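Local coordinates for protein putative S41 protease (Bacteroides fragilis NCTC 9343, PDB 3K50) that is of unknown function but probably hydrolyses peptide bonds as a serine protease of family S41, carrying a PDZ-like domain beside its peptidase domain, at residues T292-T297 / K317-G322; G190-N195 / N225-D230; T323-E328 / T362-T367; I182-K187 / A392-M397. All blocks are in the same frame, centred on the assembly; numbering follows the deposited sequence.

Contact 1 of 4, residues T292-T297 / K317-G322; sequences TVYVLT and KVVLIG
Y294 and V319 show how a large aromatic can lie beside a branched neighbour on one face of a pair of parallel strands. The tyrosine CG stands anti to its carbonyl carbon (chi1 -61°), and the ring leans obliquely over the next strand, where CD2 lies 3.4 Å from V319 CB. V319 meets it with the root of its side chain as much as with its methyls: CG1, anti to its own backbone N, also touches CD2 and CE2. I321 CD1 reaches the same ring carbon from another side, 4.0 Å from Y294 CD2. At the far end of the ring a water bridges the phenol and a lysine, 2.9 Å from Y294 OH and accepting from K317 NZ. K317 stretches out fully, and its CB runs alongside T292, 3.7 Å from T292 OG1.

Strands 292-297 and 317-322 are the two parallel arms of a beta-alpha-beta unit whose connecting helix, 304-312, packs on the opposite face, the one carrying V293, V295, V318 and L320. There V295 CB receives L320 CD2 at 3.7 Å, while V293 CG1 meets V318 CG2 at 4.0 Å. Back on the tyrosine face, L296 CD2 rests 3.9 Å from I321 CB, and helix 388-398 closes over Y294, L296 and I321. Five backbone bonds fix the register, from V293 N to K317 O at one end to T297 N to I321 O at the other. The hydroxyl of T297 turns instead to the carbonyl of T323.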
loop_
_atom_site.group_PDB
_atom_site.type_symbol
_atom_site.label_atom_id
_atom_site.label_comp_id
_atom_site.label_asym_id
_atom_site.label_seq_id
_atom_site.Cartn_x
_atom_site.Cartn_y
_atom_site.Cartn_z
ATOM N N THR A 292 19.613 -8.193 -6.946
ATOM C CA THR A 292 18.298 -8.805 -6.999
ATOM C C THR A 292 17.467 -8.317 -5.804
ATOM O O THR A 292 18.011 -8.089 -4.718
ATOM C CB THR A 292 18.411 -10.336 -6.905
ATOM O OG1 THR A 292 19.256 -10.813 -7.940
ATOM C CG2 THR A 292 17.015 -11.021 -7.045
ATOM N N VAL A 293 16.175 -8.110 -6.027
ATOM C CA VAL A 293 15.231 -7.746 -4.965
ATOM C C VAL A 293 13.938 -8.580 -5.201
ATOM O O VAL A 293 13.563 -8.808 -6.325
ATOM C CB VAL A 293 14.978 -6.233 -4.850
ATOM C CG1 VAL A 293 14.385 -5.648 -6.178
ATOM C CG2 VAL A 293 14.078 -5.944 -3.687
ATOM N N TYR A 294 13.383 -9.148 -4.140
ATOM C CA TYR A 294 12.096 -9.887 -4.170
ATOM C C TYR A 294 11.078 -8.898 -3.581
ATOM O O TYR A 294 11.287 -8.323 -2.478
ATOM C CB TYR A 294 12.147 -11.201 -3.387
ATOM C CG TYR A 294 13.186 -12.154 -3.943
ATOM C CD1 TYR A 294 14.530 -11.986 -3.658
ATOM C CD2 TYR A 294 12.829 -13.180 -4.825
ATOM C CE1 TYR A 294 15.496 -12.845 -4.195
ATOM C CE2 TYR A 294 13.801 -14.019 -5.386
ATOM C CZ TYR A 294 15.125 -13.826 -5.082
ATOM O OH TYR A 294 16.106 -14.630 -5.618
ATOM N N VAL A 295 10.014 -8.665 -4.343
ATOM C CA VAL A 295 8.952 -7.729 -4.000
ATOM C C VAL A 295 7.648 -8.520 -3.864
ATOM O O VAL A 295 7.262 -9.272 -4.771
ATOM C CB VAL A 295 8.846 -6.580 -5.038
ATOM C CG1 VAL A 295 7.692 -5.583 -4.641
ATOM C CG2 VAL A 295 10.180 -5.826 -5.142
ATOM N N LEU A 296 7.067 -8.459 -2.667
ATOM C CA LEU A 296 5.790 -9.128 -2.366
ATOM C C LEU A 296 4.606 -8.210 -2.680
ATOM O O LEU A 296 4.534 -7.076 -2.174
ATOM C CB LEU A 296 5.783 -9.571 -0.906
ATOM C CG LEU A 296 7.016 -10.307 -0.382
ATOM C CD1 LEU A 296 6.833 -10.812 1.058
ATOM C CD2 LEU A 296 7.377 -11.474 -1.306
ATOM N N THR A 297 3.690 -8.706 -3.506
ATOM C CA THR A 297 2.591 -7.894 -4.088
ATOM C C THR A 297 1.207 -8.502 -3.991
ATOM O O THR A 297 1.088 -9.693 -3.815
ATOM C CB THR A 297 2.877 -7.638 -5.634
ATOM O OG1 THR A 297 2.871 -8.872 -6.376
ATOM C CG2 THR A 297 4.223 -6.984 -5.838
ATOM N N LYS A 317 17.596 -7.346 -11.085
ATOM C CA LYS A 317 16.655 -8.449 -11.167
ATOM C C LYS A 317 15.614 -8.252 -10.073
ATOM O O LYS A 317 15.923 -8.229 -8.829
ATOM C CB LYS A 317 17.377 -9.814 -10.995
ATOM C CG LYS A 317 16.429 -11.043 -11.144
ATOM C CD LYS A 317 17.230 -12.373 -10.988
ATOM C CE LYS A 317 16.380 -13.650 -11.020
ATOM N NZ LYS A 317 17.183 -14.795 -10.439
ATOM N N VAL A 318 14.384 -8.071 -10.509
ATOM C CA VAL A 318 13.259 -7.804 -9.631
ATOM C C VAL A 318 12.349 -9.043 -9.730
ATOM O O VAL A 318 11.916 -9.381 -10.813
ATOM C CB VAL A 318 12.487 -6.542 -10.080
ATOM C CG1 VAL A 318 11.287 -6.293 -9.164
ATOM C CG2 VAL A 318 13.373 -5.352 -10.064
ATOM N N VAL A 319 12.077 -9.730 -8.615
ATOM C CA VAL A 319 11.256 -10.923 -8.661
ATOM C C VAL A 319 10.012 -10.609 -7.894
ATOM O O VAL A 319 10.098 -10.240 -6.750
ATOM C CB VAL A 319 11.996 -12.126 -7.998
ATOM C CG1 VAL A 319 11.058 -13.314 -7.808
ATOM C CG2 VAL A 319 13.329 -12.510 -8.792
ATOM N N LEU A 320 8.865 -10.766 -8.534
ATOM C CA LEU A 320 7.570 -10.474 -7.980
ATOM C C LEU A 320 6.887 -11.750 -7.532
ATOM O O LEU A 320 6.772 -12.672 -8.302
ATOM C CB LEU A 320 6.698 -9.754 -8.999
ATOM C CG LEU A 320 7.241 -8.436 -9.567
ATOM C CD1 LEU A 320 6.220 -7.859 -10.544
ATOM C CD2 LEU A 320 7.611 -7.456 -8.433
ATOM N N ILE A 321 6.476 -11.765 -6.254
ATOM C CA ILE A 321 5.833 -12.905 -5.604
ATOM C C ILE A 321 4.533 -12.456 -4.982
ATOM O O ILE A 321 4.507 -11.482 -4.259
ATOM C CB ILE A 321 6.760 -13.508 -4.520
ATOM C CG1 ILE A 321 7.987 -14.159 -5.162
ATOM C CG2 ILE A 321 6.031 -14.617 -3.658
ATOM C CD1 ILE A 321 9.073 -14.500 -4.147
ATOM N N GLY A 322 3.422 -13.121 -5.314
ATOM C CA GLY A 322 2.104 -12.718 -4.739
ATOM C C GLY A 322 1.059 -12.749 -5.824
ATOM O O GLY A 322 1.008 -13.709 -6.554
HETATM O O HOH W 1 15.764 -15.958 -8.226
#

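Contact 2 of 4, residues G190-N195 / N225-D230; sequences GYLMYN and NEFVLD
Y191 and D230 each set CG anti to the backbone N (chi1 169° and -170°), and as both leave their parallel strands, 190-194 and 226-230, on the same face, the phenol and the carboxylate meet. These strands are linked through helix 207-221 as a beta-alpha-beta unit, in the mixed sheet of the S41 peptidase region, whose clan is that of ClpP and crotonase. The tyrosine passes across V228, whose CG1 comes to the ring edge 3.9 Å from Y191 CD1, and reaches the aspartate two residues further along. There Y191 OH donates to D230 OD2, with the carboxylate turned 63° from the ring plane. The modelled OH to OD2 separation, 2.4 Å, is so short that its exact value is doubtful. The same OD2 forms a salt bridge with R232, and M193 CG lies against it at 3.9 Å.

On the other face F227 carries its ring forward and across toward the neighbouring strand. G190 O lies above one face of it, toward the rim, 3.8 Å from F227 CG. L192 comes next: its CB touches F227 CZ. L192 and L229 lie side by side, pointing the same way, with L192 CD2 3.9 Å from L229 CD1. Between the faces the backbones are laced together, most closely by D230 N to L192 O at 2.7 Å. The ladder ends in a longer, less straight bond, Y194 N to D230 O at 3.3 Å.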
loop_
_atom_site.group_PDB
_atom_site.type_symbol
_atom_site.label_atom_id
_atom_site.label_comp_id
_atom_site.label_asym_id
_atom_site.label_seq_id
_atom_site.Cartn_x
_atom_site.Cartn_y
_atom_site.Cartn_z
ATOM N N GLY A 190 17.610 -9.175 4.182
ATOM C CA GLY A 190 16.897 -8.044 4.753
ATOM C C GLY A 190 15.413 -8.185 4.421
ATOM O O GLY A 190 15.074 -8.430 3.274
ATOM N N TYR A 191 14.538 -8.038 5.414
ATOM C CA TYR A 191 13.089 -8.099 5.173
ATOM C C TYR A 191 12.487 -6.760 5.635
ATOM O O TYR A 191 12.690 -6.330 6.780
ATOM C CB TYR A 191 12.417 -9.269 5.928
ATOM C CG TYR A 191 10.899 -9.186 5.895
ATOM C CD1 TYR A 191 10.203 -9.530 4.742
ATOM C CD2 TYR A 191 10.179 -8.762 6.987
ATOM C CE1 TYR A 191 8.833 -9.467 4.671
ATOM C CE2 TYR A 191 8.777 -8.655 6.924
ATOM C CZ TYR A 191 8.128 -9.017 5.781
ATOM O OH TYR A 191 6.794 -8.912 5.680
ATOM N N LEU A 192 11.771 -6.114 4.746
ATOM C CA LEU A 192 11.091 -4.886 5.078
ATOM C C LEU A 192 9.643 -4.874 4.630
ATOM O O LEU A 192 9.361 -4.955 3.447
ATOM C CB LEU A 192 11.809 -3.695 4.424
ATOM C CG LEU A 192 11.270 -2.268 4.604
ATOM C CD1 LEU A 192 11.460 -1.809 6.050
ATOM C CD2 LEU A 192 11.967 -1.333 3.683
HETATM N N MSE A 193 8.752 -4.707 5.603
HETATM C CA MSE A 193 7.324 -4.494 5.373
HETATM C C MSE A 193 7.100 -2.958 5.420
HETATM O O MSE A 193 7.044 -2.378 6.493
HETATM C CB MSE A 193 6.498 -5.259 6.398
HETATM C CG MSE A 193 5.096 -5.497 5.997
HETATM SE SE MSE A 193 3.920 -3.977 5.569
HETATM C CE MSE A 193 2.423 -5.072 4.922
ATOM N N TYR A 194 7.037 -2.334 4.227
ATOM C CA TYR A 194 6.939 -0.876 4.048
ATOM C C TYR A 194 5.571 -0.598 3.484
ATOM O O TYR A 194 5.287 -0.962 2.344
ATOM C CB TYR A 194 8.009 -0.382 3.074
ATOM C CG TYR A 194 8.045 1.134 2.855
ATOM C CD1 TYR A 194 8.438 1.970 3.849
ATOM C CD2 TYR A 194 7.782 1.686 1.608
ATOM C CE1 TYR A 194 8.527 3.390 3.640
ATOM C CE2 TYR A 194 7.863 3.072 1.373
ATOM C CZ TYR A 194 8.243 3.908 2.381
ATOM O OH TYR A 194 8.337 5.259 2.159
ATOM N N ASN A 195 4.719 0.058 4.259
ATOM C CA ASN A 195 3.281 0.062 3.892
ATOM C C ASN A 195 2.705 1.300 3.237
ATOM O O ASN A 195 1.576 1.265 2.817
ATOM C CB ASN A 195 2.442 -0.298 5.142
ATOM C CG ASN A 195 1.144 -1.033 4.793
ATOM O OD1 ASN A 195 1.146 -1.923 3.970
ATOM N ND2 ASN A 195 0.044 -0.619 5.388
ATOM N N ASN A 225 22.755 -9.171 1.962
ATOM C CA ASN A 225 23.128 -9.387 0.553
ATOM C C ASN A 225 21.955 -9.918 -0.290
ATOM O O ASN A 225 22.120 -10.168 -1.461
ATOM C CB ASN A 225 24.353 -10.303 0.416
ATOM C CG ASN A 225 24.291 -11.502 1.315
ATOM O OD1 ASN A 225 23.279 -12.248 1.331
ATOM N ND2 ASN A 225 25.383 -11.722 2.094
ATOM N N GLU A 226 20.784 -10.077 0.317
ATOM C CA GLU A 226 19.543 -10.395 -0.410
ATOM C C GLU A 226 18.457 -9.539 0.251
ATOM O O GLU A 226 18.628 -9.096 1.380
ATOM C CB GLU A 226 19.139 -11.884 -0.370
ATOM C CG GLU A 226 20.098 -12.858 -1.027
ATOM C CD GLU A 226 20.164 -12.871 -2.549
ATOM O OE1 GLU A 226 19.251 -12.420 -3.284
ATOM O OE2 GLU A 226 21.141 -13.458 -3.031
ATOM N N PHE A 227 17.337 -9.329 -0.435
ATOM C CA PHE A 227 16.297 -8.429 0.100
ATOM C C PHE A 227 14.854 -8.789 -0.348
ATOM O O PHE A 227 14.556 -9.057 -1.519
ATOM C CB PHE A 227 16.653 -6.981 -0.267
ATOM C CG PHE A 227 16.019 -5.931 0.609
ATOM C CD1 PHE A 227 14.691 -5.551 0.439
ATOM C CD2 PHE A 227 16.765 -5.272 1.562
ATOM C CE1 PHE A 227 14.114 -4.586 1.242
ATOM C CE2 PHE A 227 16.206 -4.298 2.350
ATOM C CZ PHE A 227 14.887 -3.954 2.218
ATOM N N VAL A 228 13.961 -8.807 0.636
ATOM C CA VAL A 228 12.544 -9.025 0.415
ATOM C C VAL A 228 11.813 -7.739 0.857
ATOM O O VAL A 228 11.789 -7.407 2.049
ATOM C CB VAL A 228 12.028 -10.207 1.204
ATOM C CG1 VAL A 228 10.533 -10.377 0.980
ATOM C CG2 VAL A 228 12.799 -11.471 0.826
ATOM N N LEU A 229 11.306 -6.989 -0.115
ATOM C CA LEU A 229 10.532 -5.766 0.124
ATOM C C LEU A 229 9.018 -6.119 0.040
ATOM O O LEU A 229 8.500 -6.416 -1.037
ATOM C CB LEU A 229 10.915 -4.719 -0.913
ATOM C CG LEU A 229 10.186 -3.372 -0.944
ATOM C CD1 LEU A 229 10.517 -2.524 0.229
ATOM C CD2 LEU A 229 10.545 -2.616 -2.298
ATOM N N ASP A 230 8.332 -6.073 1.187
ATOM C CA ASP A 230 6.939 -6.468 1.296
ATOM C C ASP A 230 6.037 -5.233 1.096
ATOM O O ASP A 230 5.889 -4.398 1.979
ATOM C CB ASP A 230 6.759 -7.174 2.669
ATOM C CG ASP A 230 5.431 -7.851 2.829
ATOM O OD1 ASP A 230 4.507 -7.584 2.038
ATOM O OD2 ASP A 230 5.306 -8.698 3.751
HETATM O O HOH W 2 2.689 -3.370 2.210
#

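Contact 3 of 4, residues T323-E328 / T362-T367; sequences TKTAGE and TGFKPT
K324 lays its whole side chain against residues 362-364, an instance of a long aliphatic chain lying against the backbone of a loop. CB lies 3.8 Å from F364 O. CG, anti to the backbone N, draws nearer to the same oxygen, 3.5 Å from F364 O. From CD onward the bent chain follows the carbonyl of T362, with K324 CE 3.1 Å from T362 O. At the tip NZ donates to T362 OG1, modelled at 2.8 Å, although the position of NZ is uncertain; its bond to T362 O is weak. A glycerol, probably from the crystallisation liquor, binds T362 OG1 and G363 O nearby.

Beside the lysine, T325 grips F364 twice. F364 N points almost straight at T325 OG1 (2.7 Å, 176° at the hydrogen), and T325 N returns a bond to F364 O at 3.2 Å. The same OG1 is also hydrogen-bonded to E306 OE2, which likewise takes the backbone N-H of G327. A water bridges T325 O and T362 O.

These are two loops, one leaving strand 317-322 and the other leading into strand 368-369; helix 304-312 packs against them, T325 and F364 both touching I309.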
loop_
_atom_site.group_PDB
_atom_site.type_symbol
_atom_site.label_atom_id
_atom_site.label_comp_id
_atom_site.label_asym_id
_atom_site.label_seq_id
_atom_site.Cartn_x
_atom_site.Cartn_y
_atom_site.Cartn_z
ATOM N N THR A 323 0.268 -11.667 -5.955
ATOM C CA THR A 323 -0.782 -11.583 -6.968
ATOM C C THR A 323 -0.568 -10.296 -7.755
ATOM O O THR A 323 0.198 -9.446 -7.342
ATOM C CB THR A 323 -2.198 -11.694 -6.380
ATOM O OG1 THR A 323 -2.400 -10.734 -5.343
ATOM C CG2 THR A 323 -2.489 -13.152 -5.825
ATOM N N LYS A 324 -1.247 -10.148 -8.867
ATOM C CA LYS A 324 -1.034 -8.987 -9.751
ATOM C C LYS A 324 -1.254 -7.634 -9.060
ATOM O O LYS A 324 -2.154 -7.508 -8.184
ATOM C CB LYS A 324 -1.923 -9.206 -10.999
ATOM C CG LYS A 324 -1.788 -8.178 -12.037
ATOM C CD LYS A 324 -1.953 -8.652 -13.486
ATOM C CE LYS A 324 -3.331 -8.580 -14.101
ATOM N NZ LYS A 324 -3.135 -8.111 -15.588
ATOM N N THR A 325 -0.435 -6.631 -9.407
ATOM C CA THR A 325 -0.532 -5.258 -8.867
ATOM C C THR A 325 -1.741 -4.536 -9.474
ATOM O O THR A 325 -2.387 -5.061 -10.340
ATOM C CB THR A 325 0.772 -4.429 -9.056
ATOM O OG1 THR A 325 1.022 -4.189 -10.459
ATOM C CG2 THR A 325 1.931 -5.161 -8.415
ATOM N N ALA A 326 -2.023 -3.330 -8.992
ATOM C CA ALA A 326 -3.264 -2.605 -9.315
ATOM C C ALA A 326 -3.360 -2.059 -10.736
ATOM O O ALA A 326 -4.454 -1.910 -11.280
ATOM C CB ALA A 326 -3.456 -1.448 -8.358
ATOM N N GLY A 327 -2.235 -1.744 -11.317
ATOM C CA GLY A 327 -2.241 -1.157 -12.681
ATOM C C GLY A 327 -2.282 0.376 -12.733
ATOM O O GLY A 327 -2.606 0.971 -13.770
ATOM N N GLU A 328 -1.957 1.049 -11.637
ATOM C CA GLU A 328 -1.960 2.527 -11.637
ATOM C C GLU A 328 -0.610 3.060 -12.213
ATOM O O GLU A 328 0.306 3.280 -11.498
ATOM C CB GLU A 328 -2.290 3.074 -10.231
ATOM C CG GLU A 328 -2.557 4.551 -10.198
ATOM C CD GLU A 328 -3.049 4.950 -8.843
ATOM O OE1 GLU A 328 -4.221 4.650 -8.559
ATOM O OE2 GLU A 328 -2.249 5.518 -8.063
ATOM N N THR A 362 -3.174 -2.611 -16.303
ATOM C CA THR A 362 -3.789 -3.828 -15.716
ATOM C C THR A 362 -2.943 -4.517 -14.637
ATOM O O THR A 362 -3.425 -5.438 -13.968
ATOM C CB THR A 362 -4.334 -4.905 -16.773
ATOM O OG1 THR A 362 -3.311 -5.835 -17.154
ATOM C CG2 THR A 362 -4.962 -4.234 -18.004
ATOM N N GLY A 363 -1.719 -4.035 -14.414
ATOM C CA GLY A 363 -0.882 -4.517 -13.332
ATOM C C GLY A 363 0.316 -5.362 -13.727
ATOM O O GLY A 363 0.417 -5.851 -14.872
ATOM N N PHE A 364 1.251 -5.476 -12.791
ATOM C CA PHE A 364 2.386 -6.357 -13.012
ATOM C C PHE A 364 1.985 -7.745 -12.557
ATOM O O PHE A 364 1.642 -7.951 -11.394
ATOM C CB PHE A 364 3.608 -5.940 -12.202
ATOM C CG PHE A 364 4.402 -4.791 -12.800
ATOM C CD1 PHE A 364 5.195 -4.989 -13.926
ATOM C CD2 PHE A 364 4.428 -3.570 -12.197
ATOM C CE1 PHE A 364 5.967 -3.972 -14.423
ATOM C CE2 PHE A 364 5.217 -2.526 -12.697
ATOM C CZ PHE A 364 5.964 -2.734 -13.821
ATOM N N LYS A 365 2.113 -8.691 -13.462
ATOM C CA LYS A 365 1.866 -10.079 -13.161
ATOM C C LYS A 365 2.996 -10.636 -12.301
ATOM O O LYS A 365 4.158 -10.370 -12.542
ATOM C CB LYS A 365 1.750 -10.856 -14.470
ATOM C CG LYS A 365 1.260 -12.263 -14.279
ATOM C CD LYS A 365 0.948 -13.037 -15.597
ATOM C CE LYS A 365 2.130 -13.859 -16.129
ATOM N NZ LYS A 365 1.701 -14.963 -17.083
ATOM N N PRO A 366 2.676 -11.419 -11.293
ATOM C CA PRO A 366 3.822 -11.898 -10.528
ATOM C C PRO A 366 4.680 -12.922 -11.293
ATOM O O PRO A 366 4.177 -13.639 -12.171
ATOM C CB PRO A 366 3.168 -12.585 -9.302
ATOM C CG PRO A 366 1.823 -12.981 -9.702
ATOM C CD PRO A 366 1.382 -11.904 -10.739
ATOM N N THR A 367 5.955 -12.999 -10.925
ATOM C CA THR A 367 6.868 -14.018 -11.417
ATOM C C THR A 367 6.389 -15.357 -10.865
ATOM O O THR A 367 6.364 -16.376 -11.568
ATOM C CB THR A 367 8.339 -13.753 -10.990
ATOM O OG1 THR A 367 8.655 -12.346 -11.075
ATOM C CG2 THR A 367 9.342 -14.588 -11.850
HETATM O O HOH W 3 3.156 -8.916 -9.095
HETATM O O HOH W 4 -5.067 -5.723 -11.221
HETATM O O HOH W 5 -4.395 -0.267 -15.447
#

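Contact 4 of 4, residues I182-K187 / A392-M397; sequences IPWNGK and AALKIM
The beta hairpin of strands 176-184 and 187-194 ends in a type I' turn from W184 to K187, and both residues at its base lean on helix 388-398. W184 and K187 are tied by paired backbone bonds, including W184 N to K187 O at 2.9 Å. The indole, its CG anti to the backbone N (chi1 -174°), presents one face to L394. L394 CB stands over that face of the five-membered ring, 3.8 Å from its centroid and 19° off the normal, a CH-pi contact. The leucine then spreads its branches across the ring system: CD1 sits 3.9 Å from W184 CE3 over the six-membered part, while CD2 approaches CG. I182 adds a more distant methyl contact to that second branch.

K187 works one helical turn further on. Its methylene chain slides past M397, modelled as selenomethionine, in the opposite direction, with CD 4.0 Å from the selenium atom SE. K187 CE then comes to 3.4 Å from M397 O. A water completes the approach, accepting from K187 NZ at 2.9 Å and donating to M397 O at 2.8 Å.

Chemically the contact has two halves: an apolar one, where the indole face meets leucine carbons, and a polar one, where a lysine that is also salt-bridged to E226 reaches the carbonyl of M397 through water; its charge may polarise that carbonyl slightly, tempered by E226.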
loop_
_atom_site.group_PDB
_atom_site.type_symbol
_atom_site.label_atom_id
_atom_site.label_comp_id
_atom_site.label_asym_id
_atom_site.label_seq_id
_atom_site.Cartn_x
_atom_site.Cartn_y
_atom_site.Cartn_z
ATOM N N ILE A 182 17.299 -11.932 8.299
ATOM C CA ILE A 182 17.122 -13.368 8.339
ATOM C C ILE A 182 18.321 -14.084 7.775
ATOM O O ILE A 182 18.666 -13.908 6.582
ATOM C CB ILE A 182 15.887 -13.722 7.474
ATOM C CG1 ILE A 182 14.663 -12.895 7.960
ATOM C CG2 ILE A 182 15.620 -15.253 7.407
ATOM C CD1 ILE A 182 13.496 -12.852 6.943
ATOM N N PRO A 183 19.002 -14.892 8.594
ATOM C CA PRO A 183 20.041 -15.733 8.001
ATOM C C PRO A 183 19.363 -16.915 7.285
ATOM O O PRO A 183 18.445 -17.545 7.834
ATOM C CB PRO A 183 20.822 -16.210 9.210
ATOM C CG PRO A 183 19.827 -16.200 10.320
ATOM C CD PRO A 183 18.881 -15.091 10.048
ATOM N N TRP A 184 19.752 -17.201 6.060
ATOM C CA TRP A 184 19.064 -18.237 5.339
ATOM C C TRP A 184 19.936 -18.907 4.296
ATOM O O TRP A 184 20.307 -18.296 3.275
ATOM C CB TRP A 184 17.798 -17.646 4.688
ATOM C CG TRP A 184 16.918 -18.692 4.023
ATOM C CD1 TRP A 184 17.003 -19.131 2.729
ATOM C CD2 TRP A 184 15.841 -19.396 4.612
ATOM N NE1 TRP A 184 16.020 -20.053 2.469
ATOM C CE2 TRP A 184 15.305 -20.250 3.626
ATOM C CE3 TRP A 184 15.244 -19.365 5.871
ATOM C CZ2 TRP A 184 14.199 -21.049 3.857
ATOM C CZ3 TRP A 184 14.171 -20.194 6.114
ATOM C CH2 TRP A 184 13.646 -21.013 5.104
ATOM N N ASN A 185 20.227 -20.190 4.517
ATOM C CA ASN A 185 21.107 -20.943 3.593
ATOM C C ASN A 185 22.339 -20.160 3.083
ATOM O O ASN A 185 22.636 -20.080 1.874
ATOM C CB ASN A 185 20.236 -21.480 2.456
ATOM C CG ASN A 185 19.176 -22.457 2.985
ATOM O OD1 ASN A 185 19.489 -23.296 3.817
ATOM N ND2 ASN A 185 17.938 -22.341 2.522
ATOM N N GLY A 186 23.019 -19.519 4.013
ATOM C CA GLY A 186 24.276 -18.827 3.701
ATOM C C GLY A 186 24.155 -17.406 3.208
ATOM O O GLY A 186 25.172 -16.776 2.846
ATOM N N LYS A 187 22.918 -16.916 3.185
ATOM C CA LYS A 187 22.598 -15.568 2.758
ATOM C C LYS A 187 22.159 -14.766 3.973
ATOM O O LYS A 187 21.728 -15.330 4.973
ATOM C CB LYS A 187 21.484 -15.618 1.741
ATOM C CG LYS A 187 21.832 -16.382 0.465
ATOM C CD LYS A 187 20.580 -16.726 -0.331
ATOM C CE LYS A 187 20.913 -17.328 -1.713
ATOM N NZ LYS A 187 21.437 -16.276 -2.678
ATOM N N ALA A 392 8.107 -18.160 0.383
ATOM C CA ALA A 392 8.270 -18.402 -1.062
ATOM C C ALA A 392 9.544 -17.757 -1.577
ATOM O O ALA A 392 10.308 -18.390 -2.327
ATOM C CB ALA A 392 7.041 -17.901 -1.859
ATOM N N ALA A 393 9.762 -16.488 -1.224
ATOM C CA ALA A 393 10.924 -15.767 -1.630
ATOM C C ALA A 393 12.167 -16.477 -1.141
ATOM O O ALA A 393 13.123 -16.651 -1.885
ATOM C CB ALA A 393 10.924 -14.328 -1.060
ATOM N N LEU A 394 12.162 -16.850 0.123
ATOM C CA LEU A 394 13.338 -17.528 0.710
ATOM C C LEU A 394 13.647 -18.841 0.005
ATOM O O LEU A 394 14.801 -19.183 -0.178
ATOM C CB LEU A 394 13.130 -17.772 2.187
ATOM C CG LEU A 394 13.011 -16.519 3.088
ATOM C CD1 LEU A 394 12.531 -16.975 4.493
ATOM C CD2 LEU A 394 14.295 -15.725 3.179
ATOM N N LYS A 395 12.619 -19.583 -0.376
ATOM C CA LYS A 395 12.833 -20.821 -1.078
ATOM C C LYS A 395 13.332 -20.557 -2.501
ATOM O O LYS A 395 14.240 -21.249 -2.999
ATOM C CB LYS A 395 11.552 -21.685 -1.124
ATOM C CG LYS A 395 11.132 -22.361 0.225
ATOM C CD LYS A 395 9.960 -23.345 -0.086
ATOM C CE LYS A 395 9.256 -24.012 1.137
ATOM N NZ LYS A 395 10.145 -24.111 2.297
ATOM N N ILE A 396 12.715 -19.603 -3.180
ATOM C CA ILE A 396 13.102 -19.304 -4.561
ATOM C C ILE A 396 14.572 -18.848 -4.644
ATOM O O ILE A 396 15.300 -19.336 -5.464
ATOM C CB ILE A 396 12.176 -18.274 -5.186
ATOM C CG1 ILE A 396 10.831 -18.951 -5.508
ATOM C CG2 ILE A 396 12.775 -17.691 -6.486
ATOM C CD1 ILE A 396 9.570 -18.029 -5.363
HETATM N N MSE A 397 15.018 -17.995 -3.731
HETATM C CA MSE A 397 16.397 -17.531 -3.786
HETATM C C MSE A 397 17.367 -18.661 -3.451
HETATM O O MSE A 397 18.531 -18.598 -3.788
HETATM C CB MSE A 397 16.604 -16.320 -2.858
HETATM C CG MSE A 397 16.640 -16.660 -1.382
HETATM SE SE MSE A 397 16.902 -15.143 -0.196
HETATM C CE MSE A 397 15.214 -14.166 -0.549
HETATM O O HOH W 6 19.897 -16.537 -5.079
#

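How the contacts relate
Followed from the N terminus, the chain opens contact 4 first, at the hairpin turn of 182-187, and closes it last, when helix 388-398 returns; the other three all nest inside that long loop. Within it they come in series without crossing. Contact 2 closes one beta-alpha-beta unit, contact 1 a second, and contact 3 begins at the very next residue, joining the loop that follows strand 317-322 to the one that leads into strand 368-369. Contacts 1 and 2 share a sheet, where strands 226-230 and 292-297 are neighbours. Contact 4 touches both, bringing the late helix onto that sheet. Contact 3 adjoins contact 1 alone, its centre about 24 Å from that of contact 4.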